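Local atomic coordinates of chintase (Rhizomucor miehei, PDB entry 5YUQ), a protein that probably hydrolyses the beta-1,4 linkages of chitin, as a family 18 glycoside hydrolase whose active site takes the form of a tunnel. Residues L104-N110 with E122-Y128; Y128-K133 with N168-V173. One frame throughout, in Å; residues are numbered along the deposited sequence.

Contact 1. Residues L104-N110 with E122-Y128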
ATOM      1  N   LEU A 104       7.616   6.028  -6.242  1.00 12.96           N
ATOM      2  CA  LEU A 104       7.616   4.967  -7.245  1.00 11.70           C
ATOM      3  C   LEU A 104       7.011   3.704  -6.646  1.00 12.59           C
ATOM      4  O   LEU A 104       7.431   3.251  -5.586  1.00 13.27           O
ATOM      5  CB  LEU A 104       9.026   4.721  -7.800  1.00 11.49           C
ATOM      6  CG  LEU A 104       9.680   5.970  -8.405  1.00 14.08           C
ATOM      7  CD1 LEU A 104      10.962   5.602  -9.156  1.00 17.51           C
ATOM      8  CD2 LEU A 104       8.718   6.741  -9.299  1.00 16.59           C
ATOM      9  N   ASP A 105       5.983   3.174  -7.309  1.00 12.02           N
ATOM     10  CA  ASP A 105       5.199   2.053  -6.795  1.00 11.94           C
ATOM     11  C   ASP A 105       5.181   0.911  -7.811  1.00 12.21           C
ATOM     12  O   ASP A 105       4.137   0.472  -8.281  1.00 12.43           O
ATOM     13  CB  ASP A 105       3.775   2.536  -6.470  1.00 10.95           C
ATOM     14  CG  ASP A 105       2.960   1.530  -5.684  1.00 15.89           C
ATOM     15  OD1 ASP A 105       3.500   0.503  -5.213  1.00 13.60           O
ATOM     16  OD2 ASP A 105       1.745   1.765  -5.522  1.00 16.26           O
ATOM     17  N   TRP A 106       6.365   0.437  -8.147  1.00 14.06           N
ATOM     18  CA  TRP A 106       6.513  -0.726  -9.003  1.00 12.29           C
ATOM     19  C   TRP A 106       6.136  -1.970  -8.208  1.00 13.87           C
ATOM     20  O   TRP A 106       6.762  -2.287  -7.190  1.00 12.98           O
ATOM     21  CB  TRP A 106       7.976  -0.794  -9.441  1.00 12.10           C
ATOM     22  CG  TRP A 106       8.348  -1.893 -10.393  1.00 13.52           C
ATOM     23  CD1 TRP A 106       7.558  -2.909 -10.847  1.00 15.21           C
ATOM     24  CD2 TRP A 106       9.627  -2.070 -11.009  1.00 11.82           C
ATOM     25  NE1 TRP A 106       8.275  -3.713 -11.710  1.00 13.26           N
ATOM     26  CE2 TRP A 106       9.548  -3.217 -11.820  1.00 11.70           C
ATOM     27  CE3 TRP A 106      10.833  -1.363 -10.950  1.00 15.17           C
ATOM     28  CZ2 TRP A 106      10.621  -3.669 -12.578  1.00 13.92           C
ATOM     29  CZ3 TRP A 106      11.905  -1.816 -11.694  1.00 14.79           C
ATOM     30  CH2 TRP A 106      11.791  -2.958 -12.502  1.00 13.53           C
ATOM     31  N   GLU A 107       5.109  -2.668  -8.675  1.00 11.29           N
ATOM     32  CA  GLU A 107       4.627  -3.864  -8.007  1.00 10.96           C
ATOM     33  C   GLU A 107       4.737  -5.046  -8.978  1.00 14.09           C
ATOM     34  O   GLU A 107       3.760  -5.349  -9.657  1.00 15.24           O
ATOM     35  CB  GLU A 107       3.173  -3.670  -7.541  1.00 12.02           C
ATOM     36  CG  GLU A 107       3.005  -2.490  -6.579  1.00 11.72           C
ATOM     37  CD  GLU A 107       1.593  -2.359  -6.019  1.00 15.50           C
ATOM     38  OE1 GLU A 107       0.711  -3.166  -6.379  1.00 26.65           O
ATOM     39  OE2 GLU A 107       1.367  -1.445  -5.201  1.00 24.13           O
ATOM     40  N   TYR A 108       5.888  -5.729  -9.062  1.00 14.99           N
ATOM     41  CA  TYR A 108       7.068  -5.529  -8.217  1.00 13.71           C
ATOM     42  C   TYR A 108       8.308  -5.841  -9.044  1.00 13.94           C
ATOM     43  O   TYR A 108       8.216  -6.540 -10.052  1.00 15.69           O
ATOM     44  CB  TYR A 108       7.042  -6.509  -7.040  1.00 14.44           C
ATOM     45  CG  TYR A 108       5.782  -6.469  -6.226  1.00 12.80           C
ATOM     46  CD1 TYR A 108       5.650  -5.588  -5.162  1.00 13.73           C
ATOM     47  CD2 TYR A 108       4.712  -7.311  -6.517  1.00 17.64           C
ATOM     48  CE1 TYR A 108       4.495  -5.540  -4.414  1.00 16.32           C
ATOM     49  CE2 TYR A 108       3.548  -7.266  -5.776  1.00 18.54           C
ATOM     50  CZ  TYR A 108       3.448  -6.381  -4.721  1.00 20.52           C
ATOM     51  OH  TYR A 108       2.298  -6.330  -3.967  1.00 22.31           O
ATOM     52  N   PRO A 109       9.480  -5.335  -8.628  1.00 14.62           N
ATOM     53  CA  PRO A 109      10.699  -5.720  -9.343  1.00 12.36           C
ATOM     54  C   PRO A 109      10.893  -7.237  -9.390  1.00 12.35           C
ATOM     55  O   PRO A 109      10.748  -7.911  -8.363  1.00 14.45           O
ATOM     56  CB  PRO A 109      11.810  -5.091  -8.502  1.00 13.92           C
ATOM     57  CG  PRO A 109      11.161  -3.885  -7.880  1.00 12.17           C
ATOM     58  CD  PRO A 109       9.731  -4.286  -7.618  1.00 12.70           C
ATOM     59  N   ASN A 110      11.209  -7.740 -10.584  1.00 13.51           N
ATOM     60  CA  ASN A 110      11.504  -9.160 -10.844  1.00 14.24           C
ATOM     61  C   ASN A 110      10.638 -10.140 -10.061  1.00 16.38           C
ATOM     62  O   ASN A 110      11.127 -10.900  -9.226  1.00 16.81           O
ATOM     63  CB  ASN A 110      12.993  -9.459 -10.636  1.00 12.60           C
ATOM     64  CG  ASN A 110      13.383 -10.784 -11.235  1.00 20.21           C
ATOM     65  OD1 ASN A 110      12.673 -11.303 -12.104  1.00 19.10           O
ATOM     66  ND2 ASN A 110      14.489 -11.360 -10.769  1.00 16.28           N
ATOM     67  N   GLU A 122      15.970 -10.075 -14.435  1.00 15.82           N
ATOM     68  CA  GLU A 122      16.860 -10.319 -13.301  1.00 14.48           C
ATOM     69  C   GLU A 122      17.434  -9.030 -12.730  1.00 14.43           C
ATOM     70  O   GLU A 122      17.715  -8.952 -11.537  1.00 15.42           O
ATOM     71  CB  GLU A 122      18.035 -11.213 -13.712  1.00 16.99           C
ATOM     72  CG  GLU A 122      17.655 -12.586 -14.201  1.00 27.19           C
ATOM     73  CD  GLU A 122      18.791 -13.249 -14.954  1.00 36.51           C
ATOM     74  OE1 GLU A 122      19.956 -12.823 -14.774  1.00 27.66           O
ATOM     75  OE2 GLU A 122      18.516 -14.181 -15.742  1.00 40.11           O
ATOM     76  N   ASN A 123      17.620  -8.027 -13.585  1.00 15.08           N
ATOM     77  CA  ASN A 123      18.260  -6.786 -13.176  1.00 14.12           C
ATOM     78  C   ASN A 123      17.284  -5.742 -12.663  1.00 13.40           C
ATOM     79  O   ASN A 123      17.680  -4.607 -12.414  1.00 13.81           O
ATOM     80  CB  ASN A 123      19.053  -6.158 -14.330  1.00 14.62           C
ATOM     81  CG  ASN A 123      20.259  -6.964 -14.719  1.00 19.48           C
ATOM     82  OD1 ASN A 123      20.777  -7.755 -13.931  1.00 16.73           O
ATOM     83  ND2 ASN A 123      20.722  -6.763 -15.942  1.00 16.61           N
ATOM     84  N   ASP A 124      16.023  -6.118 -12.494  1.00 12.63           N
ATOM     85  CA  ASP A 124      14.997  -5.135 -12.135  1.00 13.65           C
ATOM     86  C   ASP A 124      15.352  -4.259 -10.938  1.00 11.94           C
ATOM     87  O   ASP A 124      15.226  -3.037 -11.002  1.00 12.22           O
ATOM     88  CB  ASP A 124      13.656  -5.816 -11.884  1.00 12.13           C
ATOM     89  CG  ASP A 124      12.912  -6.136 -13.163  1.00 11.10           C
ATOM     90  OD1 ASP A 124      13.342  -5.680 -14.255  1.00 13.55           O
ATOM     91  OD2 ASP A 124      11.888  -6.831 -13.069  1.00 13.38           O
ATOM     92  N   THR A 125      15.804  -4.875  -9.851  1.00 12.07           N
ATOM     93  CA  THR A 125      16.060  -4.111  -8.638  1.00 14.18           C
ATOM     94  C   THR A 125      17.248  -3.173  -8.796  1.00 13.31           C
ATOM     95  O   THR A 125      17.186  -2.025  -8.367  1.00 12.48           O
ATOM     96  CB  THR A 125      16.185  -5.021  -7.402  1.00 14.39           C
ATOM     97  OG1 THR A 125      14.916  -5.658  -7.167  1.00 13.13           O
ATOM     98  CG2 THR A 125      16.549  -4.204  -6.175  1.00 14.62           C
ATOM     99  N   ALA A 126      18.312  -3.639  -9.448  1.00 12.76           N
ATOM    100  CA  ALA A 126      19.453  -2.766  -9.723  1.00 13.02           C
ATOM    101  C   ALA A 126      19.024  -1.598 -10.614  1.00 14.60           C
ATOM    102  O   ALA A 126      19.472  -0.462 -10.435  1.00 14.20           O
ATOM    103  CB  ALA A 126      20.578  -3.557 -10.384  1.00 14.18           C
ATOM    104  N   ASN A 127      18.160  -1.891 -11.584  1.00 15.54           N
ATOM    105  CA  ASN A 127      17.703  -0.875 -12.525  1.00 15.03           C
ATOM    106  C   ASN A 127      16.782   0.132 -11.857  1.00 14.76           C
ATOM    107  O   ASN A 127      16.765   1.307 -12.220  1.00 15.30           O
ATOM    108  CB  ASN A 127      16.992  -1.526 -13.718  1.00 14.38           C
ATOM    109  CG  ASN A 127      17.952  -2.257 -14.639  1.00 15.33           C
ATOM    110  OD1 ASN A 127      19.169  -2.043 -14.592  1.00 14.06           O
ATOM    111  ND2 ASN A 127      17.408  -3.110 -15.494  1.00 15.02           N
ATOM    112  N   TYR A 128      16.012  -0.340 -10.881  1.00 13.37           N
ATOM    113  CA  TYR A 128      15.151   0.529 -10.085  1.00 11.23           C
ATOM    114  C   TYR A 128      16.007   1.544  -9.353  1.00 12.99           C
ATOM    115  O   TYR A 128      15.702   2.735  -9.329  1.00 12.75           O
ATOM    116  CB  TYR A 128      14.404  -0.312  -9.055  1.00 12.16           C
ATOM    117  CG  TYR A 128      13.065   0.189  -8.570  1.00 13.16           C
ATOM    118  CD1 TYR A 128      12.458   1.327  -9.094  1.00 12.70           C
ATOM    119  CD2 TYR A 128      12.401  -0.505  -7.575  1.00 13.41           C
ATOM    120  CE1 TYR A 128      11.192   1.740  -8.628  1.00 13.49           C
ATOM    121  CE2 TYR A 128      11.152  -0.106  -7.108  1.00 13.15           C
ATOM    122  CZ  TYR A 128      10.565   1.019  -7.629  1.00 13.82           C
ATOM    123  OH  TYR A 128       9.330   1.384  -7.150  1.00 12.55           O
TER
HETATM  124  O   HOH W   1       8.279  -0.517  -5.587  1.00 12.58           O
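Trp-106 turns the edge of its six-membered ring onto one face of Tyr-128, a T-shaped pair with centroids 4.9 Å apart and planes at 70°; Trp-106 CE3 comes within 3.6 Å of Tyr-128 CG. Pro-109 adds to the packing of the tyrosine ring, its CG 3.6 Å from Tyr-128 CD2, while Leu-104 CB meets the ring edge 3.8 Å from Tyr-128 CE1. The phenol lies against Leu-104 and the chain that follows it. Tyr-128 OH lies 3.1 Å from Leu-104 O, a weak, unsettled hydrogen bond with another acceptor in reach; this hydroxyl also bonds to Thr-147 OG1 and shares a water with Trp-106 O. Strand 101-105 and helix 124-139 open a beta-alpha-beta unit, closed by strand 144-149, of the family 18 TIM barrel. Asp-105 and Glu-107 fit the closing acids of the family's DxxDxDxE signature, consistent with Glu-107 being the general acid, as in relatives. Their CA-to-CB bonds point away from the helix. A cis peptide precedes Tyr-108, and beyond it the chain turns back to the helix start: Asn-110 N donates to Asp-124 OD2 (2.7 Å), an oxygen that also accepts from Asp-121 N, while Asp-124 OD1 pairs with Ser-74.

Contact 2. Residues Y128-K133 with N168-V173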
ATOM      1  N   TYR A 128      16.012  -0.340 -10.881  1.00 13.37           N
ATOM      2  CA  TYR A 128      15.151   0.529 -10.085  1.00 11.23           C
ATOM      3  C   TYR A 128      16.007   1.544  -9.353  1.00 12.99           C
ATOM      4  O   TYR A 128      15.702   2.735  -9.329  1.00 12.75           O
ATOM      5  CB  TYR A 128      14.404  -0.312  -9.055  1.00 12.16           C
ATOM      6  CG  TYR A 128      13.065   0.189  -8.570  1.00 13.16           C
ATOM      7  CD1 TYR A 128      12.458   1.327  -9.094  1.00 12.70           C
ATOM      8  CD2 TYR A 128      12.401  -0.505  -7.575  1.00 13.41           C
ATOM      9  CE1 TYR A 128      11.192   1.740  -8.628  1.00 13.49           C
ATOM     10  CE2 TYR A 128      11.152  -0.106  -7.108  1.00 13.15           C
ATOM     11  CZ  TYR A 128      10.565   1.019  -7.629  1.00 13.82           C
ATOM     12  OH  TYR A 128       9.330   1.384  -7.150  1.00 12.55           O
ATOM     13  N   LEU A 129      17.098   1.076  -8.751  1.00 13.27           N
ATOM     14  CA  LEU A 129      18.016   1.988  -8.077  1.00 14.60           C
ATOM     15  C   LEU A 129      18.647   2.954  -9.073  1.00 13.02           C
ATOM     16  O   LEU A 129      18.773   4.146  -8.786  1.00 14.32           O
ATOM     17  CB  LEU A 129      19.094   1.218  -7.306  1.00 14.15           C
ATOM     18  CG  LEU A 129      20.106   2.099  -6.563  1.00 14.19           C
ATOM     19  CD1 LEU A 129      19.375   3.093  -5.668  1.00 16.81           C
ATOM     20  CD2 LEU A 129      21.034   1.229  -5.746  1.00 17.27           C
ATOM     21  N   LYS A 130      19.013   2.447 -10.249  1.00 13.65           N
ATOM     22  CA  LYS A 130      19.559   3.312 -11.289  1.00 14.67           C
ATOM     23  C   LYS A 130      18.570   4.424 -11.614  1.00 13.61           C
ATOM     24  O   LYS A 130      18.958   5.574 -11.800  1.00 15.49           O
ATOM     25  CB  LYS A 130      19.882   2.516 -12.550  1.00 16.58           C
ATOM     26  CG  LYS A 130      20.981   3.154 -13.365  1.00 26.05           C
ATOM     27  CD  LYS A 130      21.411   2.272 -14.525  1.00 30.47           C
ATOM     28  CE  LYS A 130      22.612   2.893 -15.242  1.00 39.67           C
ATOM     29  NZ  LYS A 130      22.828   2.356 -16.623  1.00 29.13           N
ATOM     30  N   LEU A 131      17.294   4.074 -11.669  1.00 13.58           N
ATOM     31  CA  LEU A 131      16.254   5.065 -11.907  1.00 12.69           C
ATOM     32  C   LEU A 131      16.226   6.131 -10.820  1.00 14.68           C
ATOM     33  O   LEU A 131      16.165   7.320 -11.121  1.00 15.21           O
ATOM     34  CB  LEU A 131      14.893   4.382 -12.022  1.00 13.40           C
ATOM     35  CG  LEU A 131      13.677   5.304 -12.120  1.00 14.72           C
ATOM     36  CD1 LEU A 131      13.797   6.214 -13.325  1.00 14.65           C
ATOM     37  CD2 LEU A 131      12.429   4.447 -12.211  1.00 14.46           C
ATOM     38  N   PHE A 132      16.269   5.724  -9.556  1.00 12.49           N
ATOM     39  CA  PHE A 132      16.262   6.707  -8.482  1.00 12.93           C
ATOM     40  C   PHE A 132      17.495   7.593  -8.522  1.00 14.06           C
ATOM     41  O   PHE A 132      17.417   8.791  -8.251  1.00 15.23           O
ATOM     42  CB  PHE A 132      16.145   6.027  -7.123  1.00 13.48           C
ATOM     43  CG  PHE A 132      14.732   5.773  -6.700  1.00 13.94           C
ATOM     44  CD1 PHE A 132      13.908   6.825  -6.336  1.00 13.07           C
ATOM     45  CD2 PHE A 132      14.236   4.483  -6.657  1.00 12.12           C
ATOM     46  CE1 PHE A 132      12.595   6.595  -5.933  1.00 15.45           C
ATOM     47  CE2 PHE A 132      12.921   4.241  -6.250  1.00 11.91           C
ATOM     48  CZ  PHE A 132      12.104   5.308  -5.884  1.00 14.45           C
ATOM     49  N   LYS A 133      18.636   7.007  -8.857  1.00 14.39           N
ATOM     50  CA  LYS A 133      19.852   7.802  -8.972  1.00 15.70           C
ATOM     51  C   LYS A 133      19.747   8.835 -10.076  1.00 15.81           C
ATOM     52  O   LYS A 133      20.187   9.971  -9.913  1.00 16.79           O
ATOM     53  CB  LYS A 133      21.062   6.913  -9.230  1.00 16.78           C
ATOM     54  CG  LYS A 133      21.431   6.039  -8.059  1.00 17.07           C
ATOM     55  CD  LYS A 133      22.698   5.269  -8.394  1.00 23.22           C
ATOM     56  CE  LYS A 133      23.138   4.381  -7.259  1.00 25.34           C
ATOM     57  NZ  LYS A 133      24.249   3.497  -7.724  1.00 28.67           N
ATOM     58  N   ASN A 168      23.510   2.162  -1.591  1.00 13.08           N
ATOM     59  CA  ASN A 168      23.049   3.319  -2.336  1.00 11.07           C
ATOM     60  C   ASN A 168      21.531   3.442  -2.334  1.00 11.55           C
ATOM     61  O   ASN A 168      20.996   4.488  -2.688  1.00 12.59           O
ATOM     62  CB  ASN A 168      23.585   3.296  -3.762  1.00 11.02           C
ATOM     63  CG  ASN A 168      25.045   3.687  -3.828  1.00 15.82           C
ATOM     64  OD1 ASN A 168      25.371   4.866  -3.957  1.00 18.08           O
ATOM     65  ND2 ASN A 168      25.932   2.702  -3.717  1.00 15.60           N
ATOM     66  N   TRP A 169      20.831   2.386  -1.935  1.00 13.10           N
ATOM     67  CA  TRP A 169      19.387   2.515  -1.761  1.00 11.41           C
ATOM     68  C   TRP A 169      19.101   3.545  -0.681  1.00 13.30           C
ATOM     69  O   TRP A 169      18.400   4.523  -0.913  1.00 12.20           O
ATOM     70  CB  TRP A 169      18.747   1.163  -1.418  1.00 12.19           C
ATOM     71  CG  TRP A 169      18.364   0.376  -2.631  1.00 12.02           C
ATOM     72  CD1 TRP A 169      18.976  -0.747  -3.117  1.00 14.32           C
ATOM     73  CD2 TRP A 169      17.268   0.652  -3.507  1.00 12.99           C
ATOM     74  NE1 TRP A 169      18.328  -1.180  -4.253  1.00 15.24           N
ATOM     75  CE2 TRP A 169      17.271  -0.345  -4.509  1.00 13.55           C
ATOM     76  CE3 TRP A 169      16.287   1.646  -3.546  1.00 14.55           C
ATOM     77  CZ2 TRP A 169      16.330  -0.370  -5.539  1.00 12.14           C
ATOM     78  CZ3 TRP A 169      15.342   1.615  -4.561  1.00 15.14           C
ATOM     79  CH2 TRP A 169      15.376   0.618  -5.551  1.00 11.88           C
ATOM     80  N   ALA A 170      19.663   3.330   0.501  1.00 12.95           N
ATOM     81  CA  ALA A 170      19.402   4.219   1.626  1.00 14.51           C
ATOM     82  C   ALA A 170      19.972   5.617   1.384  1.00 14.25           C
ATOM     83  O   ALA A 170      19.407   6.607   1.843  1.00 13.53           O
ATOM     84  CB  ALA A 170      19.963   3.624   2.917  1.00 15.88           C
ATOM     85  N   SER A 171      21.081   5.718   0.654  1.00 15.35           N
ATOM     86  CA  SER A 171      21.670   7.038   0.444  1.00 12.59           C
ATOM     87  C   SER A 171      21.015   7.851  -0.673  1.00 13.44           C
ATOM     88  O   SER A 171      21.282   9.045  -0.816  1.00 14.02           O
ATOM     89  CB  SER A 171      23.181   6.942   0.219  1.00 12.47           C
ATOM     90  OG  SER A 171      23.473   6.323  -1.022  1.00 14.20           O
ATOM     91  N   THR A 172      20.135   7.220  -1.445  1.00 13.18           N
ATOM     92  CA  THR A 172      19.528   7.893  -2.591  1.00 13.37           C
ATOM     93  C   THR A 172      18.058   8.165  -2.359  1.00 15.09           C
ATOM     94  O   THR A 172      17.558   9.236  -2.694  1.00 13.18           O
ATOM     95  CB  THR A 172      19.661   7.045  -3.872  1.00 13.21           C
ATOM     96  OG1 THR A 172      21.046   6.754  -4.106  1.00 13.30           O
ATOM     97  CG2 THR A 172      19.102   7.792  -5.079  1.00 13.42           C
ATOM     98  N   VAL A 173      17.373   7.187  -1.781  1.00 11.70           N
ATOM     99  CA  VAL A 173      15.926   7.252  -1.612  1.00 10.63           C
ATOM    100  C   VAL A 173      15.580   7.787  -0.231  1.00 13.93           C
ATOM    101  O   VAL A 173      16.142   7.342   0.773  1.00 15.44           O
ATOM    102  CB  VAL A 173      15.294   5.853  -1.825  1.00 11.15           C
ATOM    103  CG1 VAL A 173      13.789   5.870  -1.501  1.00 13.57           C
ATOM    104  CG2 VAL A 173      15.538   5.381  -3.252  1.00 15.29           C
TER
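Take the indole of Trp-169 first. Its CA-to-CB bond runs sideways, but chi1 of -88° and chi2 of 108° carry the ring across to helix 128-133, where Leu-129 covers one face. Leu-129 has the tp rotamer, which sets CD2 4.0 Å from the centroid of the five-membered ring of Trp-169, a CH-pi contact, while Leu-129 CB lies 3.6 Å from Trp-169 CZ2. The far edge of the indole reaches the face of Tyr-128 in an offset T-shape, centroids 5.8 Å apart, and Phe-132 completes an aromatic cluster, its CD2 3.7 Å from Trp-169 CZ3. In the TIM barrel the two helices, that of about 168-172 only weakly bonded, belong to successive beta-alpha units, leading into strands 144-149 and 175-178; their axes approach to 10.1 Å and run at 29° to each other. Val-173, chi1 t, sets CG2 over the Phe-132 face, 3.7 Å from the ring centroid. Thr-172 is in the m rotamer: OG1 donates to Asn-168 O (2.7 Å) within its own segment, leaving CG2 against the other one, 3.7 Å from Phe-132 O. Lys-133 leaves its backbone with chi1 m and then extends with chi2 to chi4 all t, so that its CE comes to 3.7 Å from Asn-168 CB at the solvent-exposed margin.

In the fold
Tyr-128 is shared by the two contacts: Trp-106 meets one face of its ring in contact 1, and Trp-169 the opposite face in contact 2. Both contacts use helix 124-139 and are largely buried. Contact 1 joins the helix start to the barrel strand before it and the loop beyond, so polar groups and a water are mixed with rings near the probable catalytic end. Contact 2, centred about 20 Å from the chain centre against about 16 Å for contact 1, joins neighbouring helices by aromatic, CH-pi and apolar packing, with no hydrogen bond between its segments; Arg-136, further along, bonds to Thr-172 O. Leu-104 CD1, 3.5 Å from Phe-132 CZ, makes the two hydrophobic regions continuous.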